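Local coordinates for protein oligogalacturonate lyase (Yersinia enterocolitica subsp. enterocolitica, PDB 3PE7) that probably cleaves oligogalacturonates by beta-elimination in the cytoplasm, as a manganese- and calcium-binding lyase built on a seven-bladed beta-propeller, at residues A[74-79]-A[112-117]; A[92-97]-A[104-109]. All blocks are in the same frame, centred on the assembly; numbering follows the deposited sequence.

Interaction 1 (A[74-79]-A[112-117])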
ATOM      1  N   GLN A  74      11.712   9.913 -15.865  1.00 11.38           N
ATOM      2  CA  GLN A  74      12.452   9.364 -14.731  1.00 11.70           C
ATOM      3  C   GLN A  74      12.614  10.420 -13.659  1.00 11.88           C
ATOM      4  O   GLN A  74      13.154  11.513 -13.929  1.00 13.03           O
ATOM      5  CB  GLN A  74      13.829   8.848 -15.178  1.00 11.42           C
ATOM      6  CG  GLN A  74      14.578   8.108 -14.066  1.00 10.77           C
ATOM      7  CD  GLN A  74      15.851   7.467 -14.559  1.00 11.60           C
ATOM      8  OE1 GLN A  74      16.011   7.219 -15.760  1.00 12.43           O
ATOM      9  NE2 GLN A  74      16.751   7.150 -13.629  1.00 12.61           N
ATOM     10  N   LEU A  75      12.163  10.093 -12.451  1.00 11.05           N
ATOM     11  CA  LEU A  75      12.128  11.039 -11.322  1.00 11.26           C
ATOM     12  C   LEU A  75      13.334  10.912 -10.405  1.00 11.53           C
ATOM     13  O   LEU A  75      13.798  11.900  -9.857  1.00 11.84           O
ATOM     14  CB  LEU A  75      10.863  10.847 -10.482  1.00 11.44           C
ATOM     15  CG  LEU A  75       9.509  10.983 -11.197  1.00  9.75           C
ATOM     16  CD1 LEU A  75       8.393  10.740 -10.175  1.00  9.52           C
ATOM     17  CD2 LEU A  75       9.374  12.377 -11.807  1.00 10.62           C
ATOM     18  N   THR A  76      13.774   9.682 -10.173  1.00 11.86           N
ATOM     19  CA  THR A  76      14.890   9.432  -9.256  1.00 12.09           C
ATOM     20  C   THR A  76      15.929   8.544  -9.976  1.00 12.80           C
ATOM     21  O   THR A  76      15.618   7.892 -10.981  1.00 11.55           O
ATOM     22  CB  THR A  76      14.412   8.768  -7.937  1.00 12.48           C
ATOM     23  OG1 THR A  76      13.876   7.459  -8.210  1.00 12.18           O
ATOM     24  CG2 THR A  76      13.336   9.609  -7.237  1.00 11.18           C
ATOM     25  N   GLU A  77      17.156   8.538  -9.454  1.00 13.08           N
ATOM     26  CA  GLU A  77      18.212   7.734 -10.033  1.00 14.48           C
ATOM     27  C   GLU A  77      19.099   7.148  -8.947  1.00 14.77           C
ATOM     28  O   GLU A  77      19.125   7.635  -7.811  1.00 15.43           O
ATOM     29  CB  GLU A  77      19.021   8.577 -11.037  1.00 15.14           C
ATOM     30  CG  GLU A  77      19.745   9.770 -10.424  1.00 18.46           C
ATOM     31  CD  GLU A  77      20.462  10.649 -11.451  1.00 21.40           C
ATOM     32  OE1 GLU A  77      20.243  10.488 -12.669  1.00 20.59           O
ATOM     33  OE2 GLU A  77      21.263  11.522 -11.037  1.00 24.88           O
ATOM     34  N   GLY A  78      19.819   6.089  -9.299  1.00 15.48           N
ATOM     35  CA  GLY A  78      20.721   5.443  -8.359  1.00 16.00           C
ATOM     36  C   GLY A  78      20.183   4.140  -7.807  1.00 15.93           C
ATOM     37  O   GLY A  78      19.089   3.712  -8.169  1.00 15.65           O
ATOM     38  N   ARG A  79      20.939   3.517  -6.905  1.00 17.29           N
ATOM     39  CA  ARG A  79      20.673   2.118  -6.523  1.00 17.76           C
ATOM     40  C   ARG A  79      19.861   1.812  -5.248  1.00 18.09           C
ATOM     41  O   ARG A  79      19.588   0.634  -4.958  1.00 19.49           O
ATOM     42  CB  ARG A  79      22.002   1.332  -6.494  1.00 18.33           C
ATOM     43  CG  ARG A  79      22.681   1.272  -7.865  1.00 18.91           C
ATOM     44  N   LEU A 112      12.745  18.511 -10.213  1.00 16.98           N
ATOM     45  CA  LEU A 112      13.345  17.212  -9.849  1.00 16.68           C
ATOM     46  C   LEU A 112      14.472  17.328  -8.812  1.00 16.67           C
ATOM     47  O   LEU A 112      15.170  16.355  -8.521  1.00 15.86           O
ATOM     48  CB  LEU A 112      13.765  16.394 -11.086  1.00 16.91           C
ATOM     49  CG  LEU A 112      12.649  16.087 -12.089  1.00 17.84           C
ATOM     50  CD1 LEU A 112      13.190  15.358 -13.287  1.00 18.71           C
ATOM     51  CD2 LEU A 112      11.513  15.297 -11.437  1.00 16.36           C
ATOM     52  N   GLU A 113      14.619  18.516  -8.230  1.00 16.43           N
ATOM     53  CA  GLU A 113      15.534  18.682  -7.101  1.00 16.84           C
ATOM     54  C   GLU A 113      15.023  17.905  -5.877  1.00 16.50           C
ATOM     55  O   GLU A 113      13.812  17.851  -5.626  1.00 16.42           O
ATOM     56  CB  GLU A 113      15.724  20.179  -6.781  1.00 17.46           C
ATOM     57  CG  GLU A 113      16.438  20.926  -7.916  1.00 19.44           C
ATOM     58  CD  GLU A 113      16.428  22.436  -7.769  1.00 24.53           C
ATOM     59  OE1 GLU A 113      15.952  22.960  -6.740  1.00 24.14           O
ATOM     60  OE2 GLU A 113      16.920  23.110  -8.693  1.00 26.86           O
ATOM     61  N   GLU A 114      15.943  17.281  -5.139  1.00 16.12           N
ATOM     62  CA  GLU A 114      15.584  16.531  -3.943  1.00 16.31           C
ATOM     63  C   GLU A 114      16.127  17.167  -2.666  1.00 16.67           C
ATOM     64  O   GLU A 114      17.196  17.771  -2.662  1.00 17.52           O
ATOM     65  CB  GLU A 114      16.055  15.059  -4.033  1.00 16.17           C
ATOM     66  CG  GLU A 114      15.830  14.417  -5.402  1.00 15.53           C
ATOM     67  CD  GLU A 114      15.843  12.894  -5.367  1.00 15.18           C
ATOM     68  OE1 GLU A 114      15.838  12.292  -4.249  1.00 14.47           O
ATOM     69  OE2 GLU A 114      15.869  12.302  -6.471  1.00 14.93           O
ATOM     70  N   ASN A 115      15.395  16.995  -1.579  1.00 17.06           N
ATOM     71  CA  ASN A 115      15.826  17.436  -0.258  1.00 17.55           C
ATOM     72  C   ASN A 115      15.650  16.284   0.719  1.00 17.87           C
ATOM     73  O   ASN A 115      14.619  15.592   0.689  1.00 17.28           O
ATOM     74  CB  ASN A 115      14.962  18.631   0.185  1.00 18.05           C
ATOM     75  CG  ASN A 115      15.385  19.200   1.512  1.00 20.66           C
ATOM     76  OD1 ASN A 115      16.523  19.668   1.671  1.00 23.61           O
ATOM     77  ND2 ASN A 115      14.472  19.185   2.484  1.00 21.62           N
ATOM     78  N   VAL A 116      16.623  16.060   1.598  1.00 17.82           N
ATOM     79  CA  VAL A 116      16.369  15.079   2.651  1.00 18.20           C
ATOM     80  C   VAL A 116      15.599  15.718   3.806  1.00 17.88           C
ATOM     81  O   VAL A 116      16.067  16.662   4.450  1.00 17.84           O
ATOM     82  CB  VAL A 116      17.624  14.194   3.055  1.00 19.15           C
ATOM     83  CG1 VAL A 116      18.897  14.766   2.579  1.00 20.52           C
ATOM     84  CG2 VAL A 116      17.617  13.804   4.548  1.00 18.97           C
ATOM     85  N   VAL A 117      14.385  15.226   4.024  1.00 16.90           N
ATOM     86  CA  VAL A 117      13.508  15.816   5.021  1.00 17.80           C
ATOM     87  C   VAL A 117      13.856  15.295   6.412  1.00 17.90           C
ATOM     88  O   VAL A 117      13.851  16.052   7.392  1.00 19.02           O
ATOM     89  CB  VAL A 117      12.016  15.551   4.694  1.00 17.83           C
ATOM     90  CG1 VAL A 117      11.137  16.017   5.828  1.00 19.42           C
ATOM     91  CG2 VAL A 117      11.622  16.245   3.383  1.00 20.21           C
TER
HETATM   92  O   HOH W   1      17.537  10.384  -7.124  1.00 14.78           O
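Leu75 and Leu112 meet tip to tip, CD2 of Leu75 lying 3.6 Å from CD2 of Leu112 as the two side chains cross at about a right angle. This is the tight end of the contact. The other methyl of Leu112, CD1, lies 3.9 Å from the carbonyl O of Gln74, while Leu95 of strand 94-99 and Leu109, just past strand 103-108, also pack against Leu75. Toward Glu114, which is partly exposed, apolar packing is sparse and polar bonds take over, with Glu77 exposed beyond. The Glu114 chain, extended beyond CG (chi2 -160°), spans the gap and sets its carboxylate beside the 74-79 segment. OE2 lies 3.8 Å from CG2 of Thr76, a van der Waals approach, and reaches the loop backbone through a water hydrogen-bonded to Glu114 OE2 at 2.6 Å and accepting from Glu77 N at 3.0 Å. Lys3 NZ forms a salt bridge with OE2; OE1 is bonded to Tyr97 OH. On the loop itself, Gln74 NE2 donates to Thr76 O at 3.0 Å and also bonds Asp57 OD2 of a calcium site. The contact joins the outer parts of two neighbouring propeller blades. Its chemistry implies a small leucine contact next to a carboxylate whose charge is probably offset by Lys3, the amine that also binds the carbonyls of Leu75 and Leu112 and thereby links both segments; water carries the link on to Glu77 N.

Interaction 2 (A[92-97]-A[104-109])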
ATOM      1  N   ASP A  92      -0.043  17.478  -5.892  1.00 15.28           N
ATOM      2  CA  ASP A  92       0.579  16.920  -7.115  1.00 14.94           C
ATOM      3  C   ASP A  92       1.935  17.521  -7.485  1.00 15.27           C
ATOM      4  O   ASP A  92       2.396  17.380  -8.625  1.00 15.91           O
ATOM      5  CB  ASP A  92      -0.369  17.052  -8.324  1.00 15.31           C
ATOM      6  CG  ASP A  92      -1.706  16.398  -8.093  1.00 16.52           C
ATOM      7  OD1 ASP A  92      -1.756  15.350  -7.415  1.00 16.49           O
ATOM      8  OD2 ASP A  92      -2.722  16.945  -8.581  1.00 17.85           O
ATOM      9  N   ASP A  93       2.584  18.180  -6.531  1.00 15.06           N
ATOM     10  CA  ASP A  93       3.804  18.904  -6.845  1.00 15.43           C
ATOM     11  C   ASP A  93       5.076  18.265  -6.286  1.00 14.47           C
ATOM     12  O   ASP A  93       6.180  18.759  -6.540  1.00 14.11           O
ATOM     13  CB  ASP A  93       3.697  20.372  -6.394  1.00 16.37           C
ATOM     14  CG  ASP A  93       3.424  20.529  -4.910  1.00 19.61           C
ATOM     15  OD1 ASP A  93       3.516  21.680  -4.422  1.00 26.93           O
ATOM     16  OD2 ASP A  93       3.081  19.555  -4.203  1.00 23.43           O
ATOM     17  N   ALA A  94       4.910  17.193  -5.515  1.00 13.60           N
ATOM     18  CA  ALA A  94       6.064  16.531  -4.890  1.00 12.97           C
ATOM     19  C   ALA A  94       5.918  15.020  -4.817  1.00 12.49           C
ATOM     20  O   ALA A  94       4.811  14.493  -4.755  1.00 12.37           O
ATOM     21  CB  ALA A  94       6.325  17.093  -3.496  1.00 13.17           C
ATOM     22  N   LEU A  95       7.058  14.335  -4.813  1.00 11.94           N
ATOM     23  CA  LEU A  95       7.127  12.915  -4.481  1.00 11.01           C
ATOM     24  C   LEU A  95       7.890  12.760  -3.169  1.00 11.42           C
ATOM     25  O   LEU A  95       8.941  13.371  -2.994  1.00 11.58           O
ATOM     26  CB  LEU A  95       7.851  12.141  -5.578  1.00 11.00           C
ATOM     27  CG  LEU A  95       8.485  10.787  -5.235  1.00 10.31           C
ATOM     28  CD1 LEU A  95       7.409   9.716  -4.980  1.00 11.76           C
ATOM     29  CD2 LEU A  95       9.402  10.384  -6.385  1.00 10.56           C
ATOM     30  N   PHE A  96       7.350  11.963  -2.252  1.00 10.74           N
ATOM     31  CA  PHE A  96       8.077  11.556  -1.035  1.00 11.30           C
ATOM     32  C   PHE A  96       8.420  10.075  -1.129  1.00 11.49           C
ATOM     33  O   PHE A  96       7.574   9.263  -1.513  1.00 11.19           O
ATOM     34  CB  PHE A  96       7.241  11.793   0.218  1.00 10.48           C
ATOM     35  CG  PHE A  96       7.023  13.247   0.528  1.00 11.38           C
ATOM     36  CD1 PHE A  96       5.941  13.934  -0.025  1.00 10.77           C
ATOM     37  CD2 PHE A  96       7.897  13.926   1.373  1.00 10.53           C
ATOM     38  CE1 PHE A  96       5.735  15.301   0.267  1.00 12.70           C
ATOM     39  CE2 PHE A  96       7.695  15.287   1.682  1.00 11.97           C
ATOM     40  CZ  PHE A  96       6.621  15.976   1.118  1.00 11.22           C
ATOM     41  N   TYR A  97       9.662   9.725  -0.790  1.00 11.63           N
ATOM     42  CA  TYR A  97      10.078   8.324  -0.819  1.00 11.45           C
ATOM     43  C   TYR A  97      11.310   8.146   0.062  1.00 12.29           C
ATOM     44  O   TYR A  97      11.930   9.126   0.479  1.00 12.15           O
ATOM     45  CB  TYR A  97      10.391   7.880  -2.264  1.00 11.63           C
ATOM     46  CG  TYR A  97      11.736   8.362  -2.768  1.00 12.02           C
ATOM     47  CD1 TYR A  97      11.931   9.693  -3.163  1.00 12.81           C
ATOM     48  CD2 TYR A  97      12.829   7.487  -2.850  1.00 13.81           C
ATOM     49  CE1 TYR A  97      13.175  10.135  -3.631  1.00 12.94           C
ATOM     50  CE2 TYR A  97      14.077   7.935  -3.314  1.00 12.97           C
ATOM     51  CZ  TYR A  97      14.239   9.251  -3.697  1.00 14.31           C
ATOM     52  OH  TYR A  97      15.468   9.706  -4.145  1.00 14.77           O
ATOM     53  N   LEU A 104      14.435   9.976   4.277  1.00 13.87           N
ATOM     54  CA  LEU A 104      13.127  10.349   3.751  1.00 14.30           C
ATOM     55  C   LEU A 104      13.319  11.575   2.861  1.00 13.78           C
ATOM     56  O   LEU A 104      13.735  12.644   3.341  1.00 14.91           O
ATOM     57  CB  LEU A 104      12.128  10.601   4.894  1.00 14.77           C
ATOM     58  CG  LEU A 104      10.630  10.739   4.543  1.00 18.29           C
ATOM     59  CD1 LEU A 104      10.298  12.029   3.769  1.00 22.86           C
ATOM     60  CD2 LEU A 104      10.067   9.526   3.802  1.00 20.11           C
ATOM     61  N   MET A 105      13.028  11.416   1.572  1.00 12.55           N
ATOM     62  CA  MET A 105      13.316  12.426   0.560  1.00 12.37           C
ATOM     63  C   MET A 105      12.033  13.079   0.070  1.00 12.90           C
ATOM     64  O   MET A 105      10.986  12.431   0.036  1.00 12.88           O
ATOM     65  CB  MET A 105      13.988  11.794  -0.668  1.00 12.49           C
ATOM     66  CG  MET A 105      15.198  10.913  -0.384  1.00 12.19           C
ATOM     67  SD  MET A 105      16.550  11.862   0.368  1.00 14.29           S
ATOM     68  CE  MET A 105      16.875  13.044  -0.922  1.00 13.10           C
ATOM     69  N   ARG A 106      12.147  14.346  -0.315  1.00 12.11           N
ATOM     70  CA  ARG A 106      11.109  15.067  -1.051  1.00 12.50           C
ATOM     71  C   ARG A 106      11.656  15.479  -2.404  1.00 13.11           C
ATOM     72  O   ARG A 106      12.717  16.126  -2.505  1.00 13.00           O
ATOM     73  CB  ARG A 106      10.633  16.308  -0.277  1.00 11.97           C
ATOM     74  CG  ARG A 106       9.442  17.049  -0.942  1.00 12.77           C
ATOM     75  CD  ARG A 106       9.186  18.403  -0.249  1.00 15.17           C
ATOM     76  NE  ARG A 106       8.070  19.127  -0.868  1.00 15.52           N
ATOM     77  CZ  ARG A 106       8.157  19.895  -1.950  1.00 16.63           C
ATOM     78  NH1 ARG A 106       9.314  20.086  -2.581  1.00 17.49           N
ATOM     79  NH2 ARG A 106       7.065  20.499  -2.406  1.00 20.23           N
ATOM     80  N   VAL A 107      10.951  15.095  -3.462  1.00 13.31           N
ATOM     81  CA  VAL A 107      11.360  15.463  -4.806  1.00 13.16           C
ATOM     82  C   VAL A 107      10.369  16.499  -5.349  1.00 14.11           C
ATOM     83  O   VAL A 107       9.160  16.228  -5.416  1.00 14.07           O
ATOM     84  CB  VAL A 107      11.387  14.237  -5.762  1.00 13.16           C
ATOM     85  CG1 VAL A 107      11.906  14.633  -7.113  1.00 11.66           C
ATOM     86  CG2 VAL A 107      12.226  13.109  -5.161  1.00 13.49           C
ATOM     87  N   ASP A 108      10.890  17.667  -5.735  1.00 14.53           N
ATOM     88  CA  ASP A 108      10.097  18.696  -6.415  1.00 15.87           C
ATOM     89  C   ASP A 108       9.801  18.197  -7.826  1.00 15.92           C
ATOM     90  O   ASP A 108      10.712  17.934  -8.604  1.00 15.48           O
ATOM     91  CB  ASP A 108      10.878  20.021  -6.445  1.00 16.11           C
ATOM     92  CG  ASP A 108      10.072  21.172  -7.035  1.00 19.40           C
ATOM     93  OD1 ASP A 108       9.721  21.129  -8.225  1.00 22.89           O
ATOM     94  OD2 ASP A 108       9.812  22.142  -6.304  1.00 26.18           O
ATOM     95  N   LEU A 109       8.523  18.014  -8.160  1.00 16.51           N
ATOM     96  CA  LEU A 109       8.196  17.407  -9.454  1.00 17.38           C
ATOM     97  C   LEU A 109       8.432  18.313 -10.669  1.00 17.99           C
ATOM     98  O   LEU A 109       8.549  17.828 -11.795  1.00 19.31           O
ATOM     99  CB  LEU A 109       6.780  16.830  -9.453  1.00 17.11           C
ATOM    100  CG  LEU A 109       6.553  15.561  -8.624  1.00 17.81           C
ATOM    101  CD1 LEU A 109       5.091  15.129  -8.771  1.00 17.45           C
ATOM    102  CD2 LEU A 109       7.501  14.420  -9.037  1.00 18.49           C
TER
HETATM  103  O   HOH W   2       6.567  20.930  -8.367  1.00 28.37           O
HETATM  104  O   HOH W   3       7.226  21.537  -5.170  1.00 48.65           O
HETATM  105  O   HOH W   4       3.873  20.786  -1.740  1.00 59.32           O
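Arg106 lays its aliphatic chain across the ring of Phe96, its cross-strand neighbour in a non-hydrogen-bonded pair. CB starts 3.7 Å from Phe96 CE2. With CG anti to the backbone N (chi1 -175°), CG sits over the ring face in a CH-pi contact, 4.0 Å from the Phe96 centroid and 29° off its normal. CD follows at 3.8 Å from Phe96 CZ, and NE passes on to Ala94, 3.8 Å from its CB. The guanidinium, turned 82° to the ring, rests one face on that methyl. At the tip, NH2 stands 4.2 Å from Asp93 OD1, beyond a salt bridge; a water spans the gap, donating to Asp93 OD1 at 2.8 Å and accepting from Arg106 NH2. A second water accepts from Arg106 NH2 and lies within bonding distance of Asp93 O. The other carboxylate oxygen, OD2, is held by Ser89 OG.

The opposite face of the sheet carries Leu95, Val107, Tyr97 and Met105. Met105 CG lies over the Tyr97 ring in a second CH-pi contact, and Val107 CG2 touches the ring edge, 3.5 Å from CE1; the hydroxyl reaches Glu114. Paired main-chain bonds link Leu95 with Val107 and Tyr97 with Met105, and Leu109 N adds one to Asp93 O. These strands form the central hairpin of a four-stranded propeller blade. The chemistry implies that aromatic packing covers the stem of Arg106, while its charged end probably interacts with Asp93 mainly through water.

Both contacts involve the same four-stranded sheet, but at different depths. Interaction 2 lies within one blade, pairing its two central strands through regular main-chain bonds and burying most of its residues, with water gathered at one end. Interaction 1 lies farther out and ties that blade's outermost strand to the loop leaving the preceding one; it is mostly buried at Leu75 and Thr76, with Glu114 and Leu112 partly exposed, covers much less surface, and its direct contacts are van der Waals. Glu114 joins them: OE1 lies 2.6 Å from Tyr97 OH, while its CD packs on Val107 CG2. The hairpin's Tyr97 face thus backs the interblade seam, whereas the Phe96 and Arg106 side chains lie on the other face.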